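PDB 6TEQ: galactokinase from Bifidobacterium longum subsp. infantis ATCC 15697 = JCM 1222 = DSM 20088, which probably catalyses the ATP-dependent phosphorylation of galactose, as a GHMP-family sugar kinase, and is captured here with 2-deoxy-2-fluoro-galactose in its sugar site. Local coordinates for residues 14-19 and 32-37; 256-261 and 294-299; 327-332 and 372-377. All blocks are in the same frame, centred on the assembly; numbering follows the deposited sequence. Where two conformers were deposited one is given.

Contact 1 (14-19 and 32-37); sequences EGVSQA and EGVWAA
Val34 of the strand pushes one methyl group between Val16 and Ala19 of the helix, and the whole contact can be read by following its short side chain outward. Val34 CB leaves the backbone heading for the helix and already lies 4.3 Å from Val16 CG2. At CB the chain forks. CG1 is turned anti to the strand's backbone N (chi1 178°), which carries it toward the helix; there Val34 CG1 lies 4.2 Å from Val16 CG2 and 4.3 Å from Ala19 CB. Those two helix carbons, Val16 CG2 and Ala19 CB, are 6.6 Å apart, a spacing set by residues three positions apart on one face, so a single methyl reaches both. The other branch, Val34 CG2, stays 4.8 Å from Val16 CG2. Helix 12-27 thus lies against one surface of the large sheet of the galactokinase fold, at the start of strand 33-42 within the galactose-binding signature. Just before Val34, Glu32 and Gly33 both face Leu68 in a classic beta bulge, and on the strand's other flank Val34 bonds through its backbone to Glu415 and Ala416. Alternation sends the next residue, Trp35, to the reverse surface, where its NE1 is hydrogen-bonded to Asp155 of helix 141-156. Val16 crosses Val34 at a slant and also touches Glu415 and Ala416 of the adjacent strand 413-417.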
loop_
_atom_site.group_PDB
_atom_site.type_symbol
_atom_site.label_atom_id
_atom_site.label_comp_id
_atom_site.label_asym_id
_atom_site.label_seq_id
_atom_site.Cartn_x
_atom_site.Cartn_y
_atom_site.Cartn_z
ATOM N N GLU A 14 21.029 -2.419 9.425
ATOM C CA GLU A 14 21.260 -1.186 8.639
ATOM C C GLU A 14 20.202 -0.153 8.996
ATOM O O GLU A 14 20.551 1.023 9.177
ATOM C CB GLU A 14 21.175 -1.542 7.151
ATOM C CG GLU A 14 22.437 -2.196 6.585
ATOM C CD GLU A 14 22.299 -2.823 5.206
ATOM O OE1 GLU A 14 21.154 -2.973 4.683
ATOM O OE2 GLU A 14 23.378 -3.130 4.641
ATOM N N GLY A 15 18.937 -0.568 9.031
ATOM C CA GLY A 15 17.833 0.344 9.339
ATOM C C GLY A 15 17.988 0.925 10.731
ATOM O O GLY A 15 17.872 2.157 10.926
ATOM N N VAL A 16 18.268 0.067 11.701
ATOM C CA VAL A 16 18.461 0.544 13.095
ATOM C C VAL A 16 19.670 1.478 13.107
ATOM O O VAL A 16 19.605 2.558 13.735
ATOM C CB VAL A 16 18.597 -0.607 14.089
ATOM C CG1 VAL A 16 19.059 -0.150 15.450
ATOM C CG2 VAL A 16 17.282 -1.362 14.204
ATOM N N SER A 17 20.777 1.040 12.522
ATOM C CA SER A 17 22.053 1.820 12.573
ATOM C C SER A 17 21.825 3.217 11.955
ATOM O O SER A 17 22.150 4.253 12.548
ATOM C CB SER A 17 23.172 1.036 11.914
ATOM O OG SER A 17 24.362 1.712 12.077
ATOM N N GLN A 18 21.173 3.273 10.812
ATOM C CA GLN A 18 21.026 4.527 10.049
ATOM C C GLN A 18 20.005 5.451 10.701
ATOM O O GLN A 18 20.216 6.685 10.750
ATOM C CB GLN A 18 20.657 4.187 8.604
ATOM C CG GLN A 18 21.825 3.607 7.817
ATOM C CD GLN A 18 21.436 3.169 6.424
ATOM O OE1 GLN A 18 20.743 3.885 5.740
ATOM N NE2 GLN A 18 22.082 2.120 5.934
ATOM N N ALA A 19 18.884 4.911 11.176
ATOM C CA ALA A 19 17.834 5.713 11.834
ATOM C C ALA A 19 18.390 6.259 13.135
ATOM O O ALA A 19 18.164 7.461 13.438
ATOM C CB ALA A 19 16.618 4.882 12.080
ATOM N N GLU A 32 14.497 6.607 22.131
ATOM C CA GLU A 32 13.966 5.560 23.052
ATOM C C GLU A 32 14.034 4.196 22.371
ATOM O O GLU A 32 14.286 3.212 23.049
ATOM C CB GLU A 32 12.538 5.890 23.473
ATOM C CG GLU A 32 12.009 4.825 24.414
ATOM C CD GLU A 32 10.783 5.185 25.211
ATOM O OE1 GLU A 32 10.538 6.423 25.399
ATOM O OE2 GLU A 32 10.064 4.210 25.603
ATOM N N GLY A 33 13.866 4.121 21.044
ATOM C CA GLY A 33 14.043 2.876 20.302
ATOM C C GLY A 33 13.923 3.174 18.804
ATOM O O GLY A 33 13.798 4.359 18.409
ATOM N N VAL A 34 13.822 2.129 18.019
ATOM C CA VAL A 34 13.600 2.172 16.574
ATOM C C VAL A 34 12.478 1.196 16.269
ATOM O O VAL A 34 12.538 0.042 16.793
ATOM C CB VAL A 34 14.878 1.853 15.804
ATOM C CG1 VAL A 34 14.649 1.851 14.324
ATOM C CG2 VAL A 34 16.032 2.815 16.127
ATOM N N TRP A 35 11.510 1.707 15.492
ATOM C CA TRP A 35 10.437 0.883 14.963
ATOM C C TRP A 35 10.527 0.880 13.441
ATOM O O TRP A 35 11.259 1.687 12.899
ATOM C CB TRP A 35 9.104 1.334 15.502
ATOM C CG TRP A 35 9.009 1.244 17.005
ATOM C CD1 TRP A 35 8.298 0.314 17.687
ATOM C CD2 TRP A 35 9.577 2.110 18.010
ATOM N NE1 TRP A 35 8.340 0.576 19.027
ATOM C CE2 TRP A 35 9.111 1.651 19.264
ATOM C CE3 TRP A 35 10.388 3.251 17.974
ATOM C CZ2 TRP A 35 9.536 2.205 20.481
ATOM C CZ3 TRP A 35 10.704 3.882 19.149
ATOM C CH2 TRP A 35 10.313 3.339 20.398
ATOM N N ALA A 36 9.816 -0.029 12.796
ATOM C CA ALA A 36 9.801 -0.033 11.326
ATOM C C ALA A 36 8.521 -0.627 10.817
ATOM O O ALA A 36 7.872 -1.383 11.534
ATOM C CB ALA A 36 11.007 -0.737 10.761
ATOM N N ALA A 37 8.103 -0.111 9.658
ATOM C CA ALA A 37 6.930 -0.646 8.963
ATOM C C ALA A 37 7.305 -0.844 7.518
ATOM O O ALA A 37 8.024 -0.005 6.919
ATOM C CB ALA A 37 5.763 0.272 9.156
#

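Contact 2 (256-261 and 294-299); sequences EEAAKI and ETMKKR
Met296 sends its side chain end-on from helix 294-318 into the flank of helix 247-262, and three residues there receive it from different directions. CG is anti to its own backbone N and chi2 is also extended, so the thioether reaches across before the bend at chi3 (-72°) turns its methyl toward Glu257. The sulfur lies against the CA-CB bond of Ala258: Met296 SD is 3.6 Å from Ala258 CA and 3.8 Å from Ala258 CB, a closeness that the small side chain permits. Ile261, one turn further on, slants across the thioether and brings CD1 to 3.9 Å from Met296 SD. Glu257 crosses at about a right angle on the methyl's side, its CB 3.9 Å from Met296 CE; its CG comes nearer still, but in one of two modelled conformers. An alanine in place of Met296 would probably leave a gap beside Ala258 and deprive Ile261 CD1 of an apolar partner. Thr254 of helix 247-262 and Leu291 also touch Met296, while its backbone N is hydrogen-bonded to Asp293 OD1. The short axes pass 10.3 Å apart at -96°, and from segment 294-299 Met296 alone meets Glu257, Ala258 and Ile261. This is near-perpendicular helix-helix packing, in which the first turn of helix 294-318 meets the C-terminal part of helix 247-262, away from the known ligand sites.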
loop_
_atom_site.group_PDB
_atom_site.type_symbol
_atom_site.label_atom_id
_atom_site.label_comp_id
_atom_site.label_asym_id
_atom_site.label_seq_id
_atom_site.Cartn_x
_atom_site.Cartn_y
_atom_site.Cartn_z
ATOM N N GLU A 256 -18.739 6.169 -5.068
ATOM C CA GLU A 256 -19.744 6.549 -4.060
ATOM C C GLU A 256 -21.055 6.927 -4.748
ATOM O O GLU A 256 -22.156 6.603 -4.190
ATOM C CB GLU A 256 -19.125 7.702 -3.201
ATOM C CG GLU A 256 -17.951 7.283 -2.309
ATOM C CD GLU A 256 -17.191 8.455 -1.694
ATOM O OE1 GLU A 256 -17.636 9.629 -1.849
ATOM O OE2 GLU A 256 -16.151 8.222 -1.027
ATOM N N GLU A 257 -21.030 7.658 -5.853
ATOM C CA GLU A 257 -22.288 8.060 -6.522
ATOM C C GLU A 257 -22.932 6.756 -7.022
ATOM O O GLU A 257 -24.090 6.484 -6.741
ATOM C CB GLU A 257 -22.011 9.039 -7.662
ATOM C CG GLU A 257 -23.248 9.334 -8.499
ATOM C CD GLU A 257 -24.253 10.266 -7.836
ATOM O OE1 GLU A 257 -24.141 10.480 -6.603
ATOM O OE2 GLU A 257 -25.112 10.831 -8.557
ATOM N N ALA A 258 -22.151 5.909 -7.677
ATOM C CA ALA A 258 -22.709 4.646 -8.183
ATOM C C ALA A 258 -23.519 3.967 -7.075
ATOM O O ALA A 258 -24.669 3.523 -7.299
ATOM C CB ALA A 258 -21.589 3.764 -8.664
ATOM N N ALA A 259 -22.948 3.905 -5.892
ATOM C CA ALA A 259 -23.586 3.195 -4.757
ATOM C C ALA A 259 -24.867 3.918 -4.338
ATOM O O ALA A 259 -25.892 3.237 -4.055
ATOM C CB ALA A 259 -22.608 3.071 -3.633
ATOM N N LYS A 260 -24.807 5.247 -4.362
ATOM C CA LYS A 260 -26.009 6.074 -4.106
ATOM C C LYS A 260 -27.068 5.715 -5.163
ATOM O O LYS A 260 -28.255 5.502 -4.765
ATOM C CB LYS A 260 -25.665 7.575 -4.086
ATOM C CG LYS A 260 -26.813 8.512 -3.702
ATOM C CD LYS A 260 -26.511 9.990 -3.899
ATOM C CE LYS A 260 -27.545 10.954 -3.320
ATOM N NZ LYS A 260 -28.937 10.600 -3.692
ATOM N N ILE A 261 -26.691 5.734 -6.437
ATOM C CA ILE A 261 -27.675 5.489 -7.520
ATOM C C ILE A 261 -28.278 4.097 -7.330
ATOM O O ILE A 261 -29.503 3.982 -7.375
ATOM C CB ILE A 261 -27.068 5.674 -8.901
ATOM C CG1 ILE A 261 -26.768 7.153 -9.130
ATOM C CG2 ILE A 261 -28.019 5.114 -9.957
ATOM C CD1 ILE A 261 -25.996 7.412 -10.341
ATOM N N GLU A 294 -21.736 6.203 -18.888
ATOM C CA GLU A 294 -20.967 5.116 -19.546
ATOM C C GLU A 294 -19.636 4.881 -18.834
ATOM O O GLU A 294 -19.190 3.728 -18.799
ATOM C CB GLU A 294 -20.829 5.396 -21.044
ATOM C CG GLU A 294 -22.163 5.364 -21.789
ATOM C CD GLU A 294 -22.814 4.028 -22.085
ATOM O OE1 GLU A 294 -22.238 2.991 -21.778
ATOM O OE2 GLU A 294 -23.891 4.021 -22.718
ATOM N N THR A 295 -19.020 5.923 -18.292
ATOM C CA THR A 295 -17.809 5.827 -17.443
ATOM C C THR A 295 -18.176 5.157 -16.130
ATOM O O THR A 295 -17.422 4.259 -15.658
ATOM C CB THR A 295 -17.154 7.188 -17.304
ATOM O OG1 THR A 295 -16.776 7.626 -18.622
ATOM C CG2 THR A 295 -16.022 7.145 -16.309
ATOM N N MET A 296 -19.287 5.546 -15.504
ATOM C CA MET A 296 -19.673 4.933 -14.210
ATOM C C MET A 296 -19.917 3.423 -14.382
ATOM O O MET A 296 -19.489 2.624 -13.501
ATOM C CB MET A 296 -20.906 5.633 -13.634
ATOM C CG MET A 296 -21.193 5.230 -12.224
ATOM S SD MET A 296 -22.600 6.003 -11.559
ATOM C CE MET A 296 -21.971 7.661 -11.354
ATOM N N LYS A 297 -20.430 2.981 -15.516
ATOM C CA LYS A 297 -20.681 1.535 -15.758
ATOM C C LYS A 297 -19.332 0.814 -15.746
ATOM O O LYS A 297 -19.203 -0.231 -15.151
ATOM C CB LYS A 297 -21.356 1.266 -17.121
ATOM C CG LYS A 297 -22.742 1.819 -17.299
ATOM C CD LYS A 297 -23.207 1.555 -18.747
ATOM C CE LYS A 297 -24.465 2.230 -19.222
ATOM N NZ LYS A 297 -25.635 1.701 -18.558
ATOM N N LYS A 298 -18.364 1.399 -16.413
ATOM C CA LYS A 298 -17.019 0.849 -16.500
ATOM C C LYS A 298 -16.427 0.721 -15.086
ATOM O O LYS A 298 -15.782 -0.331 -14.774
ATOM C CB LYS A 298 -16.158 1.685 -17.444
ATOM C CG LYS A 298 -16.421 1.663 -18.929
ATOM C CD LYS A 298 -15.355 2.541 -19.645
ATOM C CE LYS A 298 -15.387 2.490 -21.129
ATOM N NZ LYS A 298 -14.490 3.581 -21.590
ATOM N N ARG A 299 -16.462 1.781 -14.295
ATOM C CA ARG A 299 -15.902 1.745 -12.929
ATOM C C ARG A 299 -16.554 0.620 -12.110
ATOM O O ARG A 299 -15.823 -0.116 -11.437
ATOM C CB ARG A 299 -16.047 3.054 -12.182
ATOM C CG ARG A 299 -15.537 4.296 -12.890
ATOM C CD ARG A 299 -14.106 4.179 -13.354
ATOM N NE ARG A 299 -13.580 5.422 -13.846
ATOM C CZ ARG A 299 -13.101 5.689 -15.080
ATOM N NH1 ARG A 299 -13.009 4.751 -16.025
ATOM N NH2 ARG A 299 -12.704 6.929 -15.358
#

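Contact 3 (327-332 and 372-377)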
loop_
_atom_site.group_PDB
_atom_site.type_symbol
_atom_site.label_atom_id
_atom_site.label_comp_id
_atom_site.label_asym_id
_atom_site.label_seq_id
_atom_site.Cartn_x
_atom_site.Cartn_y
_atom_site.Cartn_z
ATOM N N ARG A 327 -3.305 -15.545 -15.083
ATOM C CA ARG A 327 -4.413 -14.999 -15.917
ATOM C C ARG A 327 -5.235 -14.001 -15.087
ATOM O O ARG A 327 -5.723 -13.021 -15.612
ATOM C CB ARG A 327 -5.287 -16.133 -16.462
ATOM C CG ARG A 327 -4.518 -16.941 -17.490
ATOM C CD ARG A 327 -5.416 -17.881 -18.196
ATOM N NE ARG A 327 -5.870 -18.930 -17.364
ATOM C CZ ARG A 327 -5.327 -20.159 -17.333
ATOM N NH1 ARG A 327 -4.222 -20.441 -18.011
ATOM N NH2 ARG A 327 -5.863 -21.042 -16.533
ATOM N N LEU A 328 -5.362 -14.277 -13.808
ATOM C CA LEU A 328 -6.147 -13.371 -12.906
ATOM C C LEU A 328 -5.384 -12.043 -12.745
ATOM O O LEU A 328 -6.002 -10.998 -12.788
ATOM C CB LEU A 328 -6.368 -14.080 -11.581
ATOM C CG LEU A 328 -7.482 -15.117 -11.653
ATOM C CD1 LEU A 328 -7.348 -16.182 -10.588
ATOM C CD2 LEU A 328 -8.838 -14.461 -11.537
ATOM N N PHE A 329 -4.068 -12.109 -12.533
ATOM C CA PHE A 329 -3.247 -10.881 -12.590
ATOM C C PHE A 329 -3.605 -10.119 -13.865
ATOM O O PHE A 329 -3.752 -8.886 -13.848
ATOM C CB PHE A 329 -1.757 -11.153 -12.581
ATOM C CG PHE A 329 -1.087 -11.247 -11.248
ATOM C CD1 PHE A 329 -1.779 -11.460 -10.055
ATOM C CD2 PHE A 329 0.271 -10.953 -11.195
ATOM C CE1 PHE A 329 -1.113 -11.518 -8.840
ATOM C CE2 PHE A 329 0.969 -11.082 -9.995
ATOM C CZ PHE A 329 0.255 -11.301 -8.818
ATOM N N ASN A 330 -3.526 -10.823 -15.002
ATOM C CA ASN A 330 -3.671 -10.166 -16.296
ATOM C C ASN A 330 -5.057 -9.539 -16.427
ATOM O O ASN A 330 -5.145 -8.383 -16.932
ATOM C CB ASN A 330 -3.416 -11.149 -17.431
ATOM C CG ASN A 330 -1.964 -11.540 -17.598
ATOM O OD1 ASN A 330 -1.117 -10.783 -17.131
ATOM N ND2 ASN A 330 -1.736 -12.622 -18.336
ATOM N N ALA A 331 -6.097 -10.202 -16.002
ATOM C CA ALA A 331 -7.473 -9.655 -16.131
ATOM C C ALA A 331 -7.646 -8.456 -15.180
ATOM O O ALA A 331 -8.333 -7.509 -15.497
ATOM C CB ALA A 331 -8.476 -10.715 -15.769
ATOM N N SER A 332 -7.005 -8.487 -14.032
ATOM C CA SER A 332 -6.987 -7.329 -13.110
ATOM C C SER A 332 -6.369 -6.124 -13.792
ATOM O O SER A 332 -6.971 -5.026 -13.746
ATOM C CB SER A 332 -6.332 -7.708 -11.787
ATOM O OG SER A 332 -6.089 -6.551 -11.010
ATOM N N SER A 372 4.339 1.185 -9.953
ATOM C CA SER A 372 4.993 -0.125 -10.183
ATOM C C SER A 372 4.068 -1.147 -10.837
ATOM O O SER A 372 2.821 -1.105 -10.661
ATOM C CB SER A 372 5.581 -0.702 -8.917
ATOM O OG SER A 372 6.451 0.190 -8.259
ATOM N N ILE A 373 4.704 -2.095 -11.499
ATOM C CA ILE A 373 4.086 -3.346 -11.936
ATOM C C ILE A 373 4.665 -4.478 -11.127
ATOM O O ILE A 373 5.778 -4.422 -10.603
ATOM C CB ILE A 373 4.197 -3.580 -13.467
ATOM C CG1 ILE A 373 5.597 -3.979 -13.937
ATOM C CG2 ILE A 373 3.657 -2.433 -14.249
ATOM C CD1 ILE A 373 5.527 -4.920 -15.051
ATOM N N ILE A 374 3.925 -5.568 -11.134
ATOM C CA ILE A 374 4.354 -6.854 -10.591
ATOM C C ILE A 374 4.087 -7.918 -11.642
ATOM O O ILE A 374 3.214 -7.794 -12.481
ATOM C CB ILE A 374 3.666 -7.155 -9.265
ATOM C CG1 ILE A 374 2.198 -7.481 -9.463
ATOM C CG2 ILE A 374 3.916 -6.014 -8.279
ATOM C CD1 ILE A 374 1.431 -7.788 -8.202
ATOM N N ALA A 375 4.868 -8.971 -11.549
ATOM C CA ALA A 375 4.727 -10.129 -12.424
ATOM C C ALA A 375 5.097 -11.393 -11.679
ATOM O O ALA A 375 6.154 -11.452 -10.980
ATOM C CB ALA A 375 5.601 -9.934 -13.660
ATOM N N LEU A 376 4.287 -12.410 -11.874
ATOM C CA LEU A 376 4.591 -13.774 -11.434
ATOM C C LEU A 376 5.431 -14.335 -12.563
ATOM O O LEU A 376 4.927 -14.466 -13.654
ATOM C CB LEU A 376 3.322 -14.576 -11.202
ATOM C CG LEU A 376 2.584 -14.271 -9.929
ATOM C CD1 LEU A 376 1.202 -14.976 -9.986
ATOM C CD2 LEU A 376 3.352 -14.714 -8.688
ATOM N N VAL A 377 6.656 -14.729 -12.229
ATOM C CA VAL A 377 7.604 -15.263 -13.200
ATOM C C VAL A 377 8.266 -16.499 -12.610
ATOM O O VAL A 377 8.238 -16.694 -11.401
ATOM C CB VAL A 377 8.643 -14.208 -13.597
ATOM C CG1 VAL A 377 7.995 -12.931 -14.032
ATOM C CG2 VAL A 377 9.629 -13.957 -12.491
#
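Phe329 is the one residue of helix segment 327-332 that meets the strand, and it does so with the far end of its ring. The clearest directional interaction is a CH-pi contact: Leu376 CD1 sits 4.0 Å from the centroid of the Phe329 ring and only 16° off its normal, hence over a face, though displaced toward the rim. The remaining contacts are apolar. Leu376 CG touches Phe329 CE2 at 3.6 Å, the closest approach here, and the two side chains cross at about a right angle. Ile374 reaches the same end of the ring obliquely, its CD1 3.8 Å from Phe329 CZ. Its CG1 lies between the backbone N and the carbonyl carbon (chi1 71°) and chi2 is fully extended; this combination swings CD1 toward the ring although the CB bond points past the helix. Between the two, Ala375 C lies near the ring plane at its edge, 4.5 Å from Phe329 CE2, while the alanine methyl turns to the other side. The alternation is that of a strand in the C-terminal region of the GHMP kinase fold, where helices back a largely antiparallel sheet: segment 327-332 of helix 322-338 runs nearly antiparallel to 372-377 (159°), the segment axes 9.4 Å apart. Ring-to-ring contact comes from within the helical layer, where Phe313 of helix 294-318 meets Phe329 with planes nearly parallel. Polar bonds tie the helix to the neighbouring strand 361-365: Asn330 OD1 accepts from Ala362 N, and Ser332 OG is hydrogen-bonded to Arg363 NE. Ser332 OG also bonds to Glu306 OE2 of helix 294-318. Toward the sugar site, the side chain of Ile374 lies about 7 Å from that of Glu46, a galactose-binding residue.

The three contacts follow one another along the chain without overlapping, and none touches another. Contact 1 belongs to the large mixed sheet near the chain's beginning, and its centre lies about 44 Å from that of contact 2 and 33 Å from that of contact 3, across the chain's centre from both. Contacts 2 and 3 are closer, 25 Å between centres, and are linked by consecutive helices: 294-318 enters contact 2 with its first turn, and 322-338 returns to pack on the five-stranded sheet in contact 3. The set therefore samples both sheets of the kinase, and the fluorogalactose pocket draws on residues from both regions, such as Arg40 and Gly366.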